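Local atomic coordinates of hydrazine synthase subunit alpha (Candidatus Kuenenia stuttgartiensis, PDB entry 5C2V), a protein that catalyses the second half-reaction of hydrazine synthesis, condensing hydroxylamine made by the gamma subunit with ammonia to give hydrazine. Residues D[261-266]-D[395-400]; D[265-270]-D[550-555]. All coordinates share one frame; numbering follows the deposited sequence.

Interaction 1. Residues D[261-266]-D[395-400]; sequences VDNWDG and RWINTF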
ATOM      1  N   VAL D 261     -18.692  13.105  -9.763  1.00 45.76           N
ATOM      2  CA  VAL D 261     -19.825  13.790 -10.375  1.00 51.71           C
ATOM      3  C   VAL D 261     -19.377  14.681 -11.528  1.00 54.68           C
ATOM      4  O   VAL D 261     -18.216  15.084 -11.603  1.00 59.64           O
ATOM      5  CB  VAL D 261     -20.603  14.658  -9.360  1.00 31.15           C
ATOM      6  CG1 VAL D 261     -21.135  13.810  -8.218  1.00 43.25           C
ATOM      7  CG2 VAL D 261     -19.728  15.777  -8.830  1.00 44.40           C
ATOM      8  N   ASP D 262     -20.308  14.975 -12.431  1.00 59.21           N
ATOM      9  CA  ASP D 262     -20.047  15.891 -13.536  1.00 51.95           C
ATOM     10  C   ASP D 262     -21.347  16.542 -13.988  1.00 60.89           C
ATOM     11  O   ASP D 262     -22.423  15.972 -13.816  1.00 66.08           O
ATOM     12  CB  ASP D 262     -19.386  15.153 -14.705  1.00 37.25           C
ATOM     13  CG  ASP D 262     -18.770  16.099 -15.723  1.00 57.43           C
ATOM     14  OD1 ASP D 262     -19.029  17.319 -15.651  1.00 66.49           O
ATOM     15  OD2 ASP D 262     -18.025  15.619 -16.604  1.00 56.30           O
ATOM     16  N   ASN D 263     -21.249  17.736 -14.563  1.00 62.59           N
ATOM     17  CA  ASN D 263     -22.416  18.387 -15.140  1.00 64.02           C
ATOM     18  C   ASN D 263     -22.907  17.589 -16.341  1.00 65.64           C
ATOM     19  O   ASN D 263     -22.129  16.883 -16.981  1.00 50.97           O
ATOM     20  CB  ASN D 263     -22.097  19.828 -15.541  1.00 69.54           C
ATOM     21  CG  ASN D 263     -21.901  20.736 -14.343  1.00 69.89           C
ATOM     22  OD1 ASN D 263     -20.925  21.484 -14.267  1.00 82.21           O
ATOM     23  ND2 ASN D 263     -22.832  20.677 -13.396  1.00 55.14           N
ATOM     24  N   TRP D 264     -24.197  17.700 -16.646  1.00 59.53           N
ATOM     25  CA  TRP D 264     -24.803  16.861 -17.675  1.00 55.18           C
ATOM     26  C   TRP D 264     -24.259  17.158 -19.073  1.00 54.63           C
ATOM     27  O   TRP D 264     -24.469  16.377 -20.001  1.00 60.44           O
ATOM     28  CB  TRP D 264     -26.329  17.012 -17.653  1.00 71.53           C
ATOM     29  CG  TRP D 264     -26.831  18.371 -18.027  1.00 85.67           C
ATOM     30  CD1 TRP D 264     -26.767  19.506 -17.273  1.00 75.80           C
ATOM     31  CD2 TRP D 264     -27.505  18.730 -19.239  1.00 74.61           C
ATOM     32  NE1 TRP D 264     -27.346  20.553 -17.946  1.00 78.60           N
ATOM     33  CE2 TRP D 264     -27.807  20.103 -19.155  1.00 86.52           C
ATOM     34  CE3 TRP D 264     -27.876  18.026 -20.388  1.00 67.22           C
ATOM     35  CZ2 TRP D 264     -28.463  20.787 -20.177  1.00 81.27           C
ATOM     36  CZ3 TRP D 264     -28.526  18.706 -21.402  1.00 74.82           C
ATOM     37  CH2 TRP D 264     -28.813  20.072 -21.290  1.00 73.60           C
ATOM     38  N   ASP D 265     -23.571  18.286 -19.223  1.00 43.22           N
ATOM     39  CA  ASP D 265     -22.854  18.575 -20.461  1.00 45.76           C
ATOM     40  C   ASP D 265     -21.372  18.215 -20.349  1.00 66.92           C
ATOM     41  O   ASP D 265     -20.624  18.328 -21.320  1.00 47.94           O
ATOM     42  CB  ASP D 265     -23.009  20.049 -20.843  1.00 49.01           C
ATOM     43  CG  ASP D 265     -22.513  20.986 -19.762  1.00 56.80           C
ATOM     44  OD1 ASP D 265     -22.584  20.612 -18.574  1.00 71.79           O
ATOM     45  OD2 ASP D 265     -22.051  22.097 -20.099  1.00 70.12           O
ATOM     46  N   GLY D 266     -20.954  17.778 -19.164  1.00 56.06           N
ATOM     47  CA  GLY D 266     -19.568  17.413 -18.927  1.00 66.40           C
ATOM     48  C   GLY D 266     -18.647  18.614 -18.799  1.00 68.17           C
ATOM     49  O   GLY D 266     -17.486  18.567 -19.211  1.00 64.99           O
ATOM     50  N   ARG D 395     -32.682  19.860 -10.203  1.00 58.52           N
ATOM     51  CA  ARG D 395     -32.444  21.106 -10.919  1.00 44.93           C
ATOM     52  C   ARG D 395     -31.675  20.854 -12.211  1.00 56.75           C
ATOM     53  O   ARG D 395     -30.815  19.975 -12.264  1.00 73.18           O
ATOM     54  CB  ARG D 395     -31.675  22.081 -10.026  1.00 53.23           C
ATOM     55  CG  ARG D 395     -32.262  22.199  -8.631  1.00 67.15           C
ATOM     56  CD  ARG D 395     -31.256  22.738  -7.631  1.00 36.12           C
ATOM     57  NE  ARG D 395     -31.789  22.693  -6.272  1.00 37.48           N
ATOM     58  CZ  ARG D 395     -31.530  23.600  -5.336  1.00 45.88           C
ATOM     59  NH1 ARG D 395     -30.740  24.628  -5.609  1.00 46.92           N
ATOM     60  NH2 ARG D 395     -32.061  23.478  -4.128  1.00 42.91           N
ATOM     61  N   TRP D 396     -31.989  21.614 -13.255  1.00 45.26           N
ATOM     62  CA  TRP D 396     -31.239  21.505 -14.499  1.00 55.73           C
ATOM     63  C   TRP D 396     -30.304  22.700 -14.658  1.00 56.18           C
ATOM     64  O   TRP D 396     -30.728  23.855 -14.594  1.00 66.34           O
ATOM     65  CB  TRP D 396     -32.177  21.369 -15.705  1.00 55.03           C
ATOM     66  CG  TRP D 396     -33.002  22.578 -16.025  1.00 67.87           C
ATOM     67  CD1 TRP D 396     -34.184  22.941 -15.449  1.00 58.67           C
ATOM     68  CD2 TRP D 396     -32.719  23.571 -17.020  1.00 58.94           C
ATOM     69  NE1 TRP D 396     -34.649  24.104 -16.013  1.00 68.59           N
ATOM     70  CE2 TRP D 396     -33.767  24.511 -16.981  1.00 64.91           C
ATOM     71  CE3 TRP D 396     -31.678  23.759 -17.934  1.00 58.46           C
ATOM     72  CZ2 TRP D 396     -33.804  25.623 -17.822  1.00 65.69           C
ATOM     73  CZ3 TRP D 396     -31.716  24.863 -18.767  1.00 65.30           C
ATOM     74  CH2 TRP D 396     -32.773  25.780 -18.706  1.00 57.70           C
ATOM     75  N   ILE D 397     -29.024  22.403 -14.847  1.00 58.76           N
ATOM     76  CA  ILE D 397     -27.985  23.423 -14.900  1.00 58.57           C
ATOM     77  C   ILE D 397     -27.805  23.957 -16.319  1.00 46.29           C
ATOM     78  O   ILE D 397     -27.904  23.208 -17.290  1.00 59.94           O
ATOM     79  CB  ILE D 397     -26.640  22.868 -14.381  1.00 54.08           C
ATOM     80  CG1 ILE D 397     -26.848  22.112 -13.066  1.00 50.41           C
ATOM     81  CG2 ILE D 397     -25.622  23.985 -14.200  1.00 52.82           C
ATOM     82  CD1 ILE D 397     -27.437  22.959 -11.957  1.00 50.53           C
ATOM     83  N   ASN D 398     -27.550  25.258 -16.429  1.00 35.80           N
ATOM     84  CA  ASN D 398     -27.347  25.901 -17.721  1.00 52.85           C
ATOM     85  C   ASN D 398     -26.104  25.393 -18.446  1.00 41.76           C
ATOM     86  O   ASN D 398     -25.013  25.359 -17.876  1.00 84.49           O
ATOM     87  CB  ASN D 398     -27.253  27.418 -17.545  1.00 62.11           C
ATOM     88  CG  ASN D 398     -28.547  28.029 -17.046  1.00 63.37           C
ATOM     89  OD1 ASN D 398     -29.424  28.381 -17.833  1.00 61.33           O
ATOM     90  ND2 ASN D 398     -28.671  28.160 -15.729  1.00 47.07           N
ATOM     91  N   THR D 399     -26.277  25.002 -19.705  1.00 43.81           N
ATOM     92  CA  THR D 399     -25.164  24.526 -20.519  1.00 49.11           C
ATOM     93  C   THR D 399     -24.682  25.593 -21.497  1.00 47.15           C
ATOM     94  O   THR D 399     -25.476  26.234 -22.184  1.00 65.71           O
ATOM     95  CB  THR D 399     -25.540  23.258 -21.307  1.00 61.92           C
ATOM     96  OG1 THR D 399     -24.540  23.002 -22.302  1.00 62.37           O
ATOM     97  CG2 THR D 399     -26.890  23.428 -21.989  1.00 55.12           C
ATOM     98  N   PHE D 400     -23.370  25.792 -21.533  1.00 54.78           N
ATOM     99  CA  PHE D 400     -22.764  26.752 -22.446  1.00 45.29           C
ATOM    100  C   PHE D 400     -22.229  26.099 -23.721  1.00 36.02           C
ATOM    101  O   PHE D 400     -21.551  26.746 -24.519  1.00 41.37           O
ATOM    102  CB  PHE D 400     -21.672  27.539 -21.726  1.00 43.74           C
ATOM    103  CG  PHE D 400     -22.214  28.583 -20.791  1.00 51.55           C
ATOM    104  CD1 PHE D 400     -22.602  28.252 -19.503  1.00 48.90           C
ATOM    105  CD2 PHE D 400     -22.372  29.891 -21.218  1.00 57.99           C
ATOM    106  CE1 PHE D 400     -23.116  29.212 -18.650  1.00 52.72           C
ATOM    107  CE2 PHE D 400     -22.886  30.855 -20.371  1.00 43.16           C
ATOM    108  CZ  PHE D 400     -23.259  30.516 -19.086  1.00 49.02           C
TER
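The indole of W264 meets the 395-400 loop mainly along its pyrrole edge, where the backbone oxygen of I397 lies only 4° out of the ring plane. There NE1 donates a hydrogen bond of 2.8 Å to I397 O, nearly straight at 165°. T399 crosses the indole at about a right angle, and its methyl CG2 comes in obliquely, 3.6 Å from W264 CZ2. Other parts of the chain complete the ring's surroundings: R189 makes a cation-pi contact with it, the ring of Y131 meets it, and I198 and I201 of helix 196-201 pack on it. The next residue along, D265, slides past T399 in the opposite direction, with D265 OD2 3.4 Å from T399 OG1; that hydroxyl is hydrogen-bonded to T401 O. G266 N bonds back to N263 O and closes a type I beta turn from N263 to G266, which presents W264 and D265 to the loop. This turn begins the connection between the last two strands, 256-262 and 270-273, of a four-stranded antiparallel blade, the repeating unit of a beta-propeller.

Interaction 2. Residues D[265-270]-D[550-555]; sequences DGAYPR and PYHGRI. With HEC (heme c), chain B.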
ATOM      1  N   ASP D 265     -23.571  18.286 -19.223  1.00 43.22           N
ATOM      2  CA  ASP D 265     -22.854  18.575 -20.461  1.00 45.76           C
ATOM      3  C   ASP D 265     -21.372  18.215 -20.349  1.00 66.92           C
ATOM      4  O   ASP D 265     -20.624  18.328 -21.320  1.00 47.94           O
ATOM      5  CB  ASP D 265     -23.009  20.049 -20.843  1.00 49.01           C
ATOM      6  CG  ASP D 265     -22.513  20.986 -19.762  1.00 56.80           C
ATOM      7  OD1 ASP D 265     -22.584  20.612 -18.574  1.00 71.79           O
ATOM      8  OD2 ASP D 265     -22.051  22.097 -20.099  1.00 70.12           O
ATOM      9  N   GLY D 266     -20.954  17.778 -19.164  1.00 56.06           N
ATOM     10  CA  GLY D 266     -19.568  17.413 -18.927  1.00 66.40           C
ATOM     11  C   GLY D 266     -18.647  18.614 -18.799  1.00 68.17           C
ATOM     12  O   GLY D 266     -17.486  18.567 -19.211  1.00 64.99           O
ATOM     13  N   ALA D 267     -19.169  19.693 -18.227  1.00 72.17           N
ATOM     14  CA  ALA D 267     -18.415  20.933 -18.079  1.00 68.58           C
ATOM     15  C   ALA D 267     -17.463  20.918 -16.884  1.00 60.98           C
ATOM     16  O   ALA D 267     -16.388  21.513 -16.935  1.00 62.46           O
ATOM     17  CB  ALA D 267     -19.372  22.110 -17.965  1.00 65.27           C
ATOM     18  N   TYR D 268     -17.859  20.244 -15.808  1.00 48.21           N
ATOM     19  CA  TYR D 268     -17.109  20.321 -14.556  1.00 52.21           C
ATOM     20  C   TYR D 268     -17.033  18.991 -13.798  1.00 67.41           C
ATOM     21  O   TYR D 268     -17.661  18.837 -12.751  1.00 43.92           O
ATOM     22  CB  TYR D 268     -17.739  21.397 -13.664  1.00 56.40           C
ATOM     23  CG  TYR D 268     -16.895  21.851 -12.494  1.00 34.79           C
ATOM     24  CD1 TYR D 268     -15.787  22.668 -12.683  1.00 35.51           C
ATOM     25  CD2 TYR D 268     -17.229  21.494 -11.193  1.00 35.75           C
ATOM     26  CE1 TYR D 268     -15.021  23.095 -11.613  1.00 41.93           C
ATOM     27  CE2 TYR D 268     -16.470  21.918 -10.117  1.00 36.90           C
ATOM     28  CZ  TYR D 268     -15.368  22.717 -10.332  1.00 44.88           C
ATOM     29  OH  TYR D 268     -14.612  23.139  -9.263  1.00 59.06           O
ATOM     30  N   PRO D 269     -16.268  18.020 -14.328  1.00 64.43           N
ATOM     31  CA  PRO D 269     -16.071  16.769 -13.585  1.00 50.09           C
ATOM     32  C   PRO D 269     -15.197  16.954 -12.343  1.00 59.57           C
ATOM     33  O   PRO D 269     -14.154  17.601 -12.415  1.00 49.14           O
ATOM     34  CB  PRO D 269     -15.381  15.858 -14.605  1.00 52.08           C
ATOM     35  CG  PRO D 269     -14.730  16.789 -15.567  1.00 56.38           C
ATOM     36  CD  PRO D 269     -15.630  17.983 -15.656  1.00 57.55           C
ATOM     37  N   ARG D 270     -15.623  16.385 -11.219  1.00 45.62           N
ATOM     38  CA  ARG D 270     -14.852  16.456  -9.983  1.00 47.19           C
ATOM     39  C   ARG D 270     -15.021  15.170  -9.175  1.00 57.72           C
ATOM     40  O   ARG D 270     -16.083  14.549  -9.210  1.00 51.67           O
ATOM     41  CB  ARG D 270     -15.277  17.672  -9.153  1.00 52.88           C
ATOM     42  CG  ARG D 270     -16.723  17.633  -8.695  1.00 50.17           C
ATOM     43  CD  ARG D 270     -17.138  18.923  -8.008  1.00 52.24           C
ATOM     44  NE  ARG D 270     -18.459  18.809  -7.395  1.00 38.55           N
ATOM     45  CZ  ARG D 270     -18.668  18.476  -6.126  1.00 53.92           C
ATOM     46  NH1 ARG D 270     -17.641  18.227  -5.325  1.00 65.70           N
ATOM     47  NH2 ARG D 270     -19.906  18.395  -5.654  1.00 46.25           N
ATOM     48  N   PRO D 550     -16.212  22.420 -25.833  1.00 72.74           N
ATOM     49  CA  PRO D 550     -15.915  23.573 -26.692  1.00 79.33           C
ATOM     50  C   PRO D 550     -16.195  24.916 -26.017  1.00 69.49           C
ATOM     51  O   PRO D 550     -17.221  25.060 -25.350  1.00 41.91           O
ATOM     52  CB  PRO D 550     -16.848  23.362 -27.885  1.00 59.52           C
ATOM     53  CG  PRO D 550     -17.000  21.887 -27.968  1.00 60.62           C
ATOM     54  CD  PRO D 550     -16.996  21.395 -26.546  1.00 67.31           C
ATOM     55  N   TYR D 551     -15.260  25.857 -26.160  1.00 61.38           N
ATOM     56  CA  TYR D 551     -15.388  27.226 -25.644  1.00 70.60           C
ATOM     57  C   TYR D 551     -15.362  27.292 -24.113  1.00 65.16           C
ATOM     58  O   TYR D 551     -15.214  28.365 -23.529  1.00 57.04           O
ATOM     59  CB  TYR D 551     -16.667  27.885 -26.182  1.00 63.63           C
ATOM     60  CG  TYR D 551     -16.945  29.254 -25.609  1.00 55.66           C
ATOM     61  CD1 TYR D 551     -16.200  30.358 -26.001  1.00 55.55           C
ATOM     62  CD2 TYR D 551     -17.951  29.442 -24.669  1.00 67.52           C
ATOM     63  CE1 TYR D 551     -16.449  31.612 -25.475  1.00 51.72           C
ATOM     64  CE2 TYR D 551     -18.207  30.691 -24.138  1.00 59.53           C
ATOM     65  CZ  TYR D 551     -17.454  31.772 -24.545  1.00 61.42           C
ATOM     66  OH  TYR D 551     -17.708  33.019 -24.019  1.00 80.91           O
ATOM     67  N   HIS D 552     -15.480  26.141 -23.463  1.00 60.27           N
ATOM     68  CA  HIS D 552     -15.421  26.081 -22.011  1.00 67.62           C
ATOM     69  C   HIS D 552     -14.019  26.369 -21.507  1.00 66.67           C
ATOM     70  O   HIS D 552     -13.047  26.312 -22.261  1.00 50.27           O
ATOM     71  CB  HIS D 552     -15.883  24.716 -21.501  1.00 39.79           C
ATOM     72  CG  HIS D 552     -17.370  24.570 -21.435  1.00 50.25           C
ATOM     73  ND1 HIS D 552     -18.178  24.664 -22.548  1.00 52.67           N
ATOM     74  CD2 HIS D 552     -18.197  24.342 -20.387  1.00 44.07           C
ATOM     75  CE1 HIS D 552     -19.438  24.497 -22.189  1.00 51.14           C
ATOM     76  NE2 HIS D 552     -19.477  24.300 -20.883  1.00 63.01           N
ATOM     77  N   GLY D 553     -13.925  26.684 -20.223  1.00 53.30           N
ATOM     78  CA  GLY D 553     -12.635  26.861 -19.594  1.00 48.93           C
ATOM     79  C   GLY D 553     -12.728  26.456 -18.143  1.00 58.79           C
ATOM     80  O   GLY D 553     -13.794  26.551 -17.536  1.00 61.07           O
ATOM     81  N   ARG D 554     -11.611  26.019 -17.571  1.00 67.82           N
ATOM     82  CA  ARG D 554     -11.672  25.464 -16.220  1.00 63.16           C
ATOM     83  C   ARG D 554     -10.573  25.979 -15.303  1.00 57.12           C
ATOM     84  O   ARG D 554      -9.412  26.068 -15.690  1.00 52.53           O
ATOM     85  CB  ARG D 554     -11.624  23.933 -16.264  1.00 52.67           C
ATOM     86  CG  ARG D 554     -11.708  23.304 -14.880  1.00 44.73           C
ATOM     87  CD  ARG D 554     -12.382  21.946 -14.878  1.00 41.93           C
ATOM     88  NE  ARG D 554     -12.724  21.554 -13.513  1.00 46.63           N
ATOM     89  CZ  ARG D 554     -13.150  20.348 -13.156  1.00 48.90           C
ATOM     90  NH1 ARG D 554     -13.284  19.391 -14.063  1.00 56.56           N
ATOM     91  NH2 ARG D 554     -13.437  20.098 -11.886  1.00 28.26           N
ATOM     92  N   ILE D 555     -10.957  26.293 -14.071  1.00 50.28           N
ATOM     93  CA  ILE D 555     -10.042  26.866 -13.099  1.00 59.33           C
ATOM     94  C   ILE D 555      -9.689  25.859 -12.011  1.00 56.90           C
ATOM     95  O   ILE D 555     -10.480  24.968 -11.689  1.00 46.16           O
ATOM     96  CB  ILE D 555     -10.644  28.124 -12.443  1.00 60.77           C
ATOM     97  CG1 ILE D 555     -11.794  27.742 -11.510  1.00 39.31           C
ATOM     98  CG2 ILE D 555     -11.134  29.096 -13.501  1.00 48.78           C
ATOM     99  CD1 ILE D 555     -12.280  28.874 -10.651  1.00 50.85           C
TER
HETATM  100 FE   HEC B 905      -5.225  17.795 -10.935  1.00 48.54          FE
HETATM  101  CHA HEC B 905      -5.769  14.531  -9.949  1.00 67.93           C
HETATM  102  CHB HEC B 905      -8.478  17.998 -11.998  1.00 51.37           C
HETATM  103  CHC HEC B 905      -4.601  20.909 -12.291  1.00 55.11           C
HETATM  104  CHD HEC B 905      -1.914  17.530 -10.083  1.00 57.58           C
HETATM  105  NA  HEC B 905      -6.822  16.509 -10.963  1.00 50.11           N
HETATM  106  C1A HEC B 905      -6.828  15.203 -10.514  1.00 53.49           C
HETATM  107  C2A HEC B 905      -8.149  14.656 -10.738  1.00 53.17           C
HETATM  108  C3A HEC B 905      -8.898  15.606 -11.304  1.00 61.40           C
HETATM  109  C4A HEC B 905      -8.080  16.793 -11.458  1.00 59.62           C
HETATM  110  CMA HEC B 905     -10.378  15.472 -11.723  1.00 46.79           C
HETATM  111  CAA HEC B 905      -8.593  13.220 -10.384  1.00 41.94           C
HETATM  112  CBA HEC B 905      -9.347  13.218  -9.057  1.00 45.38           C
HETATM  113  CGA HEC B 905      -8.423  13.553  -7.914  1.00 58.95           C
HETATM  114  O1A HEC B 905      -8.780  14.435  -7.091  1.00 62.20           O
HETATM  115  O2A HEC B 905      -7.327  12.945  -7.822  1.00 66.99           O
HETATM  116  NB  HEC B 905      -6.307  19.154 -12.084  1.00 71.76           N
HETATM  117  C1B HEC B 905      -7.689  19.118 -12.143  1.00 54.23           C
HETATM  118  C2B HEC B 905      -8.158  20.469 -12.374  1.00 69.38           C
HETATM  119  C3B HEC B 905      -7.097  21.274 -12.462  1.00 62.03           C
HETATM  120  C4B HEC B 905      -5.906  20.465 -12.279  1.00 58.13           C
HETATM  121  CMB HEC B 905      -9.633  20.903 -12.510  1.00 43.09           C
HETATM  122  CAB HEC B 905      -7.153  22.800 -12.703  1.00 38.59           C
HETATM  123  CBB HEC B 905      -6.536  23.136 -14.079  1.00 38.39           C
HETATM  124  NC  HEC B 905      -3.573  19.024 -11.102  1.00 46.91           N
HETATM  125  C1C HEC B 905      -3.517  20.221 -11.791  1.00 63.74           C
HETATM  126  C2C HEC B 905      -2.139  20.670 -11.796  1.00 58.70           C
HETATM  127  C3C HEC B 905      -1.390  19.690 -11.286  1.00 52.51           C
HETATM  128  C4C HEC B 905      -2.281  18.665 -10.775  1.00 55.43           C
HETATM  129  CMC HEC B 905      -1.602  21.891 -12.575  1.00 44.58           C
HETATM  130  CAC HEC B 905       0.148  19.716 -11.150  1.00 42.05           C
HETATM  131  CBC HEC B 905       0.762  18.623 -12.053  1.00 51.78           C
HETATM  132  ND  HEC B 905      -4.026  16.265 -10.150  1.00 70.58           N
HETATM  133  C1D HEC B 905      -2.675  16.409  -9.857  1.00 49.37           C
HETATM  134  C2D HEC B 905      -2.182  15.183  -9.271  1.00 51.61           C
HETATM  135  C3D HEC B 905      -3.393  14.246  -9.225  1.00 60.05           C
HETATM  136  C4D HEC B 905      -4.485  15.001  -9.794  1.00 55.98           C
HETATM  137  CMD HEC B 905      -0.743  14.896  -8.791  1.00 44.49           C
HETATM  138  CAD HEC B 905      -3.449  12.797  -8.699  1.00 55.11           C
HETATM  139  CBD HEC B 905      -2.592  11.917  -9.600  1.00 41.68           C
HETATM  140  CGD HEC B 905      -2.605  10.505  -9.086  1.00 54.79           C
HETATM  141  O1D HEC B 905      -1.795   9.688  -9.592  1.00 57.99           O
HETATM  142  O2D HEC B 905      -3.413  10.199  -8.170  1.00 42.45           O
HETATM  143  O   HOH W   1     -11.812  22.927 -10.585  1.00 48.67           O
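R554 reaches across to Y268 and P269 and fills the densest part of this contact. Its guanidinium lies between two layers: CD1 of Y268 lies over one face and the methyl CMB of heme c over the opposite one, both toward the rim, with CMB 3.3 Å from R554 NE. The ring and guanidinium planes are 40° apart, so the cation-pi contact is tilted rather than stacked flat; R554 CZ stands 4.0 Å from the ring centroid. End-on, two nitrogens grip a single carbonyl oxygen in the guanidinium plane, R554 NH1 to P269 O at 2.6 Å and R554 NH2 to P269 O at 2.7 Å. The NH1 donor is tilted a little from the carbonyl plane, whereas NH2 stands well above it. R554 CG is anti to the backbone N (chi1 -179°), and the chain then bends at chi2; the residue belongs to strand 553-556, whose last residue is the heme-binding cysteine C556. A middle-domain strand is thus clasped to the loop between the last two strands of a propeller blade, with the heme on the far side of the arginine. Packing is looser toward both flanks. At one, a water links Y268 OH to I555 O, the latter by a 2.7 Å bond from the water, and is weakly held by R554 NE. At the other, partly exposed A267 touches the imidazole of H552, A267 CB lying 3.5 Å from H552 CD2. An almost straight bond from H552 ND1 to P550 O fixes the turn of that ring, while the contact of H552 NE2 with D265 OD2 is long and weak at 3.5 Å.

In the fold
Interactions 1 and 2 grow from one continuous stretch of chain, sharing D265 and G266, and their centres lie 9 Å apart. D265 OD2 makes both weak contacts, to T399 in one and H552 in the other. Backbone pairing of the blade's last two strands joins them as well, V261 O lying 2.9 Å from R270 N, while D262 OD1 accepts a weak bond from Y268 N. A magnesium ion lies close to both, about 3 Å from the side chain of N263 and about 4 Å from that of Y268. Only interaction 2 reaches the heme: the side chain of R554 is about 4 Å from that of the axial ligand Y564, against about 12 Å for that of N263.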